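Local structure of catalase (Bacillus pumilus, 4QOL) at residues 9-20 with 36-44; 184-195 with 218-228. The protein breaks hydrogen peroxide down to water and oxygen at a buried heme, with a peroxidase-like reactivity toward phenolic substrates. All blocks are in the same frame, centred on the assembly; numbering follows the deposited sequence.

Interaction 1 of 2, residues 9-20 with 36-44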
# COMPACT_ATOMS: atom_id res chain seq x y z
N LEU A 9 -1.77 -16.31 26.14
CA LEU A 9 -2.22 -15.52 24.99
C LEU A 9 -1.99 -14.06 25.32
O LEU A 9 -2.33 -13.64 26.37
CB LEU A 9 -3.69 -15.84 24.71
CG LEU A 9 -4.19 -15.30 23.38
CD1 LEU A 9 -3.85 -16.27 22.28
CD2 LEU A 9 -5.70 -15.09 23.44
N THR A 10 -1.36 -13.30 24.42
CA THR A 10 -1.06 -11.90 24.66
C THR A 10 -1.60 -11.04 23.50
O THR A 10 -1.83 -11.51 22.41
CB THR A 10 0.44 -11.66 24.78
OG1 THR A 10 1.06 -11.78 23.50
CG2 THR A 10 1.07 -12.59 25.75
N THR A 11 -1.68 -9.75 23.75
CA THR A 11 -1.77 -8.79 22.65
C THR A 11 -0.39 -8.66 21.97
O THR A 11 0.63 -9.17 22.48
CB THR A 11 -2.16 -7.41 23.18
OG1 THR A 11 -1.12 -6.82 23.98
CG2 THR A 11 -3.49 -7.45 23.99
N ASN A 12 -0.32 -7.89 20.88
CA ASN A 12 0.95 -7.56 20.26
C ASN A 12 1.87 -6.65 21.06
O ASN A 12 3.05 -6.54 20.72
CB ASN A 12 0.75 -7.03 18.84
CG ASN A 12 0.09 -8.02 17.94
OD1 ASN A 12 0.26 -9.25 18.07
ND2 ASN A 12 -0.71 -7.53 16.98
N GLN A 13 1.30 -6.02 22.10
CA GLN A 13 2.06 -5.23 23.06
C GLN A 13 2.68 -6.13 24.12
O GLN A 13 3.40 -5.63 24.99
CB GLN A 13 1.20 -4.19 23.72
CG GLN A 13 0.45 -3.22 22.79
CD GLN A 13 1.34 -2.17 22.20
OE1 GLN A 13 2.52 -2.00 22.59
NE2 GLN A 13 0.83 -1.49 21.18
N GLY A 14 2.40 -7.42 24.09
CA GLY A 14 2.90 -8.34 25.15
C GLY A 14 2.12 -8.37 26.45
O GLY A 14 2.61 -8.89 27.43
N VAL A 15 0.93 -7.79 26.46
CA VAL A 15 0.06 -7.85 27.63
C VAL A 15 -0.74 -9.14 27.59
O VAL A 15 -1.43 -9.44 26.59
CB VAL A 15 -0.91 -6.65 27.68
CG1 VAL A 15 -1.82 -6.75 28.88
CG2 VAL A 15 -0.12 -5.33 27.73
N PRO A 16 -0.71 -9.94 28.67
CA PRO A 16 -1.55 -11.14 28.67
C PRO A 16 -3.05 -10.84 28.56
O PRO A 16 -3.53 -9.87 29.16
CB PRO A 16 -1.19 -11.84 29.98
CG PRO A 16 0.18 -11.31 30.35
CD PRO A 16 0.24 -9.92 29.82
N VAL A 17 -3.75 -11.65 27.78
CA VAL A 17 -5.14 -11.43 27.54
C VAL A 17 -5.98 -12.08 28.68
O VAL A 17 -5.90 -13.28 28.87
CB VAL A 17 -5.53 -12.01 26.15
CG1 VAL A 17 -7.05 -12.14 25.96
CG2 VAL A 17 -4.94 -11.09 25.07
N GLY A 18 -6.78 -11.28 29.36
CA GLY A 18 -7.66 -11.82 30.39
C GLY A 18 -8.86 -12.64 29.93
O GLY A 18 -9.31 -13.58 30.63
N ASP A 19 -9.40 -12.30 28.76
CA ASP A 19 -10.59 -12.97 28.20
C ASP A 19 -10.53 -12.91 26.67
O ASP A 19 -10.64 -11.84 26.09
CB ASP A 19 -11.81 -12.21 28.70
CG ASP A 19 -13.17 -12.90 28.38
OD1 ASP A 19 -13.28 -13.76 27.51
OD2 ASP A 19 -14.14 -12.57 29.09
N ASN A 20 -10.37 -14.09 26.06
CA ASN A 20 -10.35 -14.19 24.64
C ASN A 20 -11.69 -14.63 24.06
O ASN A 20 -11.70 -15.04 22.89
CB ASN A 20 -9.22 -15.13 24.21
CG ASN A 20 -8.91 -15.06 22.70
OD1 ASN A 20 -8.83 -13.98 22.11
ND2 ASN A 20 -8.73 -16.21 22.09
N ASP A 36 -11.72 -1.55 23.82
CA ASP A 36 -11.47 -2.99 23.86
C ASP A 36 -10.30 -3.21 22.93
O ASP A 36 -10.48 -3.57 21.74
CB ASP A 36 -12.70 -3.77 23.37
CG ASP A 36 -12.56 -5.29 23.57
OD1 ASP A 36 -11.43 -5.77 23.78
OD2 ASP A 36 -13.61 -5.97 23.59
N TYR A 37 -9.11 -2.92 23.41
CA TYR A 37 -7.95 -2.95 22.55
C TYR A 37 -7.73 -4.35 21.95
O TYR A 37 -7.34 -4.48 20.79
CB TYR A 37 -6.69 -2.53 23.34
CG TYR A 37 -5.41 -2.64 22.50
CD1 TYR A 37 -5.05 -1.59 21.64
CD2 TYR A 37 -4.57 -3.78 22.54
CE1 TYR A 37 -3.89 -1.66 20.89
CE2 TYR A 37 -3.43 -3.85 21.76
CZ TYR A 37 -3.08 -2.78 20.94
OH TYR A 37 -1.97 -2.86 20.14
N HIS A 38 -7.91 -5.38 22.77
CA HIS A 38 -7.73 -6.73 22.27
C HIS A 38 -8.65 -7.05 21.08
O HIS A 38 -8.21 -7.60 20.07
CB HIS A 38 -7.95 -7.77 23.39
CG HIS A 38 -7.85 -9.21 22.94
ND1 HIS A 38 -6.85 -9.69 22.11
CD2 HIS A 38 -8.59 -10.29 23.25
CE1 HIS A 38 -7.00 -10.99 21.93
NE2 HIS A 38 -8.08 -11.37 22.56
N LEU A 39 -9.92 -6.72 21.20
CA LEU A 39 -10.90 -6.95 20.12
C LEU A 39 -10.43 -6.21 18.85
O LEU A 39 -10.36 -6.80 17.77
CB LEU A 39 -12.32 -6.47 20.47
CG LEU A 39 -13.41 -6.52 19.40
CD1 LEU A 39 -13.78 -7.98 19.09
CD2 LEU A 39 -14.71 -5.77 19.78
N ILE A 40 -10.13 -4.92 19.00
CA ILE A 40 -9.86 -4.12 17.85
C ILE A 40 -8.51 -4.57 17.23
O ILE A 40 -8.38 -4.70 15.99
CB ILE A 40 -9.88 -2.62 18.16
CG1 ILE A 40 -11.25 -2.17 18.64
CG2 ILE A 40 -9.47 -1.81 16.93
CD1 ILE A 40 -12.36 -2.50 17.68
N GLU A 41 -7.50 -4.89 18.06
CA GLU A 41 -6.20 -5.27 17.48
C GLU A 41 -6.34 -6.58 16.70
O GLU A 41 -5.75 -6.76 15.63
CB GLU A 41 -5.15 -5.43 18.60
CG GLU A 41 -3.71 -5.79 18.13
CD GLU A 41 -2.77 -6.18 19.29
OE1 GLU A 41 -2.84 -7.32 19.72
OE2 GLU A 41 -1.87 -5.41 19.56
N LYS A 42 -7.07 -7.54 17.28
CA LYS A 42 -7.25 -8.87 16.75
C LYS A 42 -8.08 -8.81 15.45
O LYS A 42 -7.65 -9.36 14.44
CB LYS A 42 -7.87 -9.77 17.83
CG LYS A 42 -8.05 -11.21 17.41
CD LYS A 42 -8.82 -11.93 18.53
CE LYS A 42 -9.07 -13.40 18.29
NZ LYS A 42 -9.87 -14.01 19.41
N LEU A 43 -9.23 -8.10 15.46
CA LEU A 43 -9.99 -7.87 14.21
C LEU A 43 -9.20 -7.09 13.15
O LEU A 43 -9.17 -7.47 11.95
CB LEU A 43 -11.32 -7.19 14.50
CG LEU A 43 -12.44 -7.97 15.21
CD1 LEU A 43 -13.60 -7.05 15.39
CD2 LEU A 43 -12.79 -9.25 14.45
N ALA A 44 -8.44 -6.07 13.56
CA ALA A 44 -7.75 -5.23 12.59
C ALA A 44 -6.65 -6.04 11.90
O ALA A 44 -6.38 -5.87 10.70
CB ALA A 44 -7.13 -3.99 13.28

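Interaction 2 of 2, residues 184-195 with 218-228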
# COMPACT_ATOMS: atom_id res chain seq x y z
N ASP A 184 -1.69 -34.41 -23.90
CA ASP A 184 -2.15 -34.59 -22.54
C ASP A 184 -1.13 -33.99 -21.55
O ASP A 184 -1.41 -33.89 -20.34
CB ASP A 184 -2.44 -36.06 -22.21
CG ASP A 184 -3.77 -36.58 -22.87
OD1 ASP A 184 -4.72 -35.79 -23.17
OD2 ASP A 184 -3.86 -37.82 -22.99
N GLU A 185 0.04 -33.61 -22.03
CA GLU A 185 1.00 -32.99 -21.09
C GLU A 185 0.53 -31.58 -20.65
O GLU A 185 1.07 -31.03 -19.69
CB GLU A 185 2.43 -32.91 -21.68
CG GLU A 185 3.48 -32.72 -20.60
CD GLU A 185 4.91 -32.82 -21.13
OE1 GLU A 185 5.14 -33.37 -22.22
OE2 GLU A 185 5.81 -32.41 -20.40
N GLY A 186 -0.54 -31.05 -21.27
CA GLY A 186 -1.21 -29.89 -20.75
C GLY A 186 -1.89 -30.05 -19.39
O GLY A 186 -2.16 -29.05 -18.73
N ILE A 187 -2.04 -31.30 -18.93
CA ILE A 187 -2.49 -31.60 -17.60
C ILE A 187 -1.59 -32.66 -16.96
O ILE A 187 -1.91 -33.85 -16.97
CB ILE A 187 -3.95 -32.09 -17.54
CG1 ILE A 187 -4.85 -31.25 -18.45
CG2 ILE A 187 -4.42 -32.04 -16.07
CD1 ILE A 187 -6.29 -31.68 -18.47
N PRO A 188 -0.44 -32.25 -16.40
CA PRO A 188 0.35 -33.16 -15.61
C PRO A 188 -0.44 -33.85 -14.49
O PRO A 188 -1.33 -33.26 -13.93
CB PRO A 188 1.49 -32.27 -15.03
CG PRO A 188 1.58 -31.15 -16.04
CD PRO A 188 0.12 -30.89 -16.42
N ALA A 189 -0.05 -35.11 -14.15
CA ALA A 189 -0.80 -35.82 -13.13
C ALA A 189 -0.67 -35.16 -11.77
O ALA A 189 -1.60 -35.26 -10.90
CB ALA A 189 -0.37 -37.27 -13.07
N ASN A 190 0.51 -34.59 -11.54
CA ASN A 190 0.82 -33.87 -10.32
C ASN A 190 2.19 -33.14 -10.55
O ASN A 190 2.70 -33.14 -11.65
CB ASN A 190 0.86 -34.85 -9.13
CG ASN A 190 1.84 -35.98 -9.35
OD1 ASN A 190 3.04 -35.75 -9.54
ND2 ASN A 190 1.35 -37.26 -9.32
N TYR A 191 2.71 -32.48 -9.53
CA TYR A 191 3.93 -31.71 -9.71
C TYR A 191 5.19 -32.57 -9.70
O TYR A 191 6.21 -32.14 -10.20
CB TYR A 191 4.04 -30.65 -8.60
CG TYR A 191 2.98 -29.57 -8.58
CD1 TYR A 191 2.59 -28.91 -9.75
CD2 TYR A 191 2.36 -29.21 -7.40
CE1 TYR A 191 1.64 -27.90 -9.73
CE2 TYR A 191 1.41 -28.22 -7.34
CZ TYR A 191 1.02 -27.56 -8.51
OH TYR A 191 0.07 -26.58 -8.44
N ALA A 192 5.12 -33.80 -9.16
CA ALA A 192 6.31 -34.69 -9.07
C ALA A 192 6.57 -35.44 -10.37
O ALA A 192 7.70 -35.61 -10.80
CB ALA A 192 6.14 -35.68 -7.94
N GLU A 193 5.51 -35.81 -11.07
CA GLU A 193 5.64 -36.66 -12.29
C GLU A 193 5.56 -35.77 -13.53
O GLU A 193 4.67 -35.89 -14.37
CB GLU A 193 4.53 -37.72 -12.28
CG GLU A 193 4.66 -38.72 -11.13
CD GLU A 193 3.53 -39.75 -11.11
OE1 GLU A 193 2.62 -39.66 -10.24
OE2 GLU A 193 3.56 -40.65 -11.95
N MET A 194 6.48 -34.81 -13.58
CA MET A 194 6.37 -33.66 -14.46
C MET A 194 7.76 -33.22 -14.89
O MET A 194 8.70 -33.29 -14.10
CB MET A 194 5.72 -32.52 -13.65
CG MET A 194 5.44 -31.29 -14.39
SD MET A 194 4.60 -30.03 -13.36
CE MET A 194 5.94 -29.31 -12.42
N ARG A 195 7.85 -32.80 -16.15
CA ARG A 195 9.05 -32.23 -16.75
C ARG A 195 9.34 -30.84 -16.16
O ARG A 195 8.44 -30.21 -15.60
CB ARG A 195 8.75 -32.07 -18.23
CG ARG A 195 9.90 -31.77 -19.13
CD ARG A 195 9.41 -31.48 -20.54
NE ARG A 195 8.50 -32.50 -21.08
CZ ARG A 195 8.84 -33.50 -21.89
NH1 ARG A 195 10.08 -33.65 -22.31
NH2 ARG A 195 7.92 -34.36 -22.32
N TRP A 218 14.91 -30.41 -16.64
CA TRP A 218 14.76 -31.21 -15.44
C TRP A 218 13.98 -32.50 -15.80
O TRP A 218 12.87 -32.43 -16.36
CB TRP A 218 13.92 -30.45 -14.40
CG TRP A 218 14.51 -29.21 -13.80
CD1 TRP A 218 14.11 -27.89 -14.03
CD2 TRP A 218 15.55 -29.14 -12.80
NE1 TRP A 218 14.85 -27.03 -13.23
CE2 TRP A 218 15.71 -27.76 -12.45
CE3 TRP A 218 16.31 -30.10 -12.10
CZ2 TRP A 218 16.60 -27.34 -11.47
CZ3 TRP A 218 17.25 -29.65 -11.15
CH2 TRP A 218 17.38 -28.28 -10.84
N ARG A 219 14.55 -33.65 -15.47
CA ARG A 219 13.94 -34.97 -15.70
C ARG A 219 13.51 -35.65 -14.38
O ARG A 219 14.36 -35.92 -13.50
CB ARG A 219 14.91 -35.89 -16.44
CG ARG A 219 14.75 -35.65 -17.90
CD ARG A 219 15.92 -36.15 -18.75
NE ARG A 219 16.31 -37.52 -18.53
CZ ARG A 219 17.32 -38.10 -19.21
NH1 ARG A 219 17.99 -37.42 -20.15
NH2 ARG A 219 17.62 -39.38 -18.98
N PRO A 220 12.22 -35.86 -14.21
CA PRO A 220 11.72 -36.39 -12.96
C PRO A 220 12.13 -37.80 -12.68
O PRO A 220 11.94 -38.68 -13.51
CB PRO A 220 10.22 -36.32 -13.14
CG PRO A 220 10.01 -36.38 -14.62
CD PRO A 220 11.14 -35.67 -15.21
N SER A 221 12.62 -38.04 -11.48
CA SER A 221 12.90 -39.40 -11.03
C SER A 221 11.63 -40.21 -11.00
O SER A 221 11.67 -41.43 -11.20
CB SER A 221 13.52 -39.39 -9.64
OG SER A 221 12.62 -38.87 -8.67
N GLU A 222 10.48 -39.56 -10.79
CA GLU A 222 9.18 -40.24 -10.77
C GLU A 222 8.55 -40.47 -12.17
O GLU A 222 7.48 -41.08 -12.23
CB GLU A 222 8.19 -39.48 -9.87
CG GLU A 222 8.64 -39.33 -8.41
CD GLU A 222 8.70 -40.62 -7.64
OE1 GLU A 222 8.04 -41.58 -8.03
OE2 GLU A 222 9.42 -40.68 -6.63
N GLY A 223 9.22 -40.06 -13.24
CA GLY A 223 8.72 -40.22 -14.61
C GLY A 223 7.77 -39.12 -14.93
O GLY A 223 7.23 -38.51 -14.01
N ILE A 224 7.52 -38.89 -16.22
CA ILE A 224 6.49 -37.98 -16.65
C ILE A 224 5.14 -38.70 -16.76
O ILE A 224 5.05 -39.73 -17.44
CB ILE A 224 6.86 -37.37 -18.02
CG1 ILE A 224 8.06 -36.45 -17.83
CG2 ILE A 224 5.65 -36.65 -18.66
CD1 ILE A 224 8.79 -36.07 -19.10
N ARG A 225 4.11 -38.20 -16.11
CA ARG A 225 2.74 -38.74 -16.27
C ARG A 225 1.70 -37.70 -16.37
O ARG A 225 1.80 -36.67 -15.68
CB ARG A 225 2.37 -39.64 -15.09
CG ARG A 225 1.11 -40.43 -15.31
CD ARG A 225 0.94 -41.53 -14.26
NE ARG A 225 0.89 -41.05 -12.88
CZ ARG A 225 -0.21 -40.69 -12.21
NH1 ARG A 225 -1.42 -40.69 -12.77
NH2 ARG A 225 -0.10 -40.25 -10.97
N ASN A 226 0.75 -37.89 -17.27
CA ASN A 226 -0.19 -36.89 -17.67
C ASN A 226 -1.64 -37.41 -17.44
O ASN A 226 -1.87 -38.61 -17.23
CB ASN A 226 -0.04 -36.52 -19.13
CG ASN A 226 1.35 -36.06 -19.48
OD1 ASN A 226 1.96 -36.52 -20.48
ND2 ASN A 226 1.91 -35.25 -18.63
N LEU A 227 -2.59 -36.49 -17.52
CA LEU A 227 -4.02 -36.81 -17.41
C LEU A 227 -4.76 -36.49 -18.69
O LEU A 227 -4.62 -35.39 -19.26
CB LEU A 227 -4.72 -36.05 -16.27
CG LEU A 227 -4.04 -36.12 -14.90
CD1 LEU A 227 -4.72 -35.23 -13.88
CD2 LEU A 227 -3.99 -37.55 -14.39
N SER A 228 -5.62 -37.45 -19.12
CA SER A 228 -6.61 -37.14 -20.16
C SER A 228 -7.65 -36.16 -19.62
O SER A 228 -7.75 -35.97 -18.41
CB SER A 228 -7.31 -38.42 -20.63
OG SER A 228 -8.13 -38.92 -19.56
O HOH W 1 -5.18 -33.77 -21.25
O HOH W 2 4.31 -36.10 -22.41
O HOH W 3 10.17 -36.62 -9.79
O HOH W 4 5.27 -41.38 -13.69

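Interaction 1 of 2, residues 9-20 with 36-44
His38 and Lys42, one turn apart on helix 37-46, both donate to the amide oxygen of Asn20. His38 NE2 donates to Asn20 OD1 at 2.8 Å, with the acceptor lying at the ring edge, close to its plane; Lys42 NZ adds a second bond to Asn20 OD1 at 2.9 Å. An amide suits this place because OD1 can take two donors while ND2 still donates, to Glu385 of the second subunit. The lysine, extended throughout, carries its charge on to Asp145 of the third subunit. Val17 CG2 makes a CH-pi contact over the face of the His38 ring, 3.8 Å from its centroid.

One turn on from Tyr37, beside Lys42, the carboxylate of Glu41 divides its oxygens. Glu41 OE1 receives Asn12 N through its syn lone pair (2.8 Å, 165°), and Tyr37 OH donates to Glu41 OE2 at 2.6 Å. Tyr37 OH in turn accepts a longer bond, 3.3 Å, from Gln13 NE2. The Asn12 amide stacks over this carboxylate, its ND2 bonded to Gln368 of the second subunit.

The arm before strand 25-26 lies along helix 37-46, capped by Asp36, with Leu141 of the third subunit on His38 and Met353 of the second subunit on Gln13.

Interaction 2 of 2, residues 184-195 with 218-228
Two largely irregular segments are tied together by a single beta bridge between Pro188 and Asn226, in which Leu227 N donates to Ile187 O (2.8 Å) and Ala189 N to Arg225 O, while Arg225 N adds a nearly straight bond (175°) to Glu193 O. They join the loop after helix 175-181 to the loop that leaves strand 211-220, at the margin of the antiparallel beta-barrel sheet of the catalase fold. Proline is tolerated at 188 because the bonds of the bridge use its neighbours.

Leu227, buried, fills the apolar side of the bridge, with CD1 against Ile187 CG2 and CD2 against Ala189 CB. Exposed Arg225 grips Glu193 side-on, NE to OE2 and NH2 to OE1, its guanidinium turned 48° from the carboxylate plane. The small Ala189 lets the guanidinium settle flat on its methyl, CB standing 3.5 Å from Arg225 CZ. With CG between its backbone N and carbonyl carbon (chi1 56°), Asn190 can accept from Glu193 N through OD1 while ND2 donates to Glu193 OE1, fixing the carboxylate that the arginine holds.

Arg195 makes a second two-pronged salt bridge, to Glu185 of its own segment, and Ile224 lays CD1 over the guanidinium face. Water adds to the direct contact: one molecule donates to Glu193 OE2 at 2.5 Å and to Glu222 O at 2.7 Å.

The contacts are independent: their nearest atoms are about 29 Å apart and they share no helix or strand. Interaction 1 lies about 40 Å from the centre of its own chain, yet is largely buried because other subunits of the tetramer enclose it; several of its polar groups find further partners across those interfaces. Interaction 2, about 16 Å from that centre, belongs to a single subunit, is touched by no other chain, and has a solvent-exposed margin at Ile224 and Arg225. Their chemistry follows: side chains from a helix bind an irregular arm in 9-20 with 36-44, whereas 184-195 with 218-228 relies on backbone bonds, one two-pronged salt bridge across the segments and bridging waters.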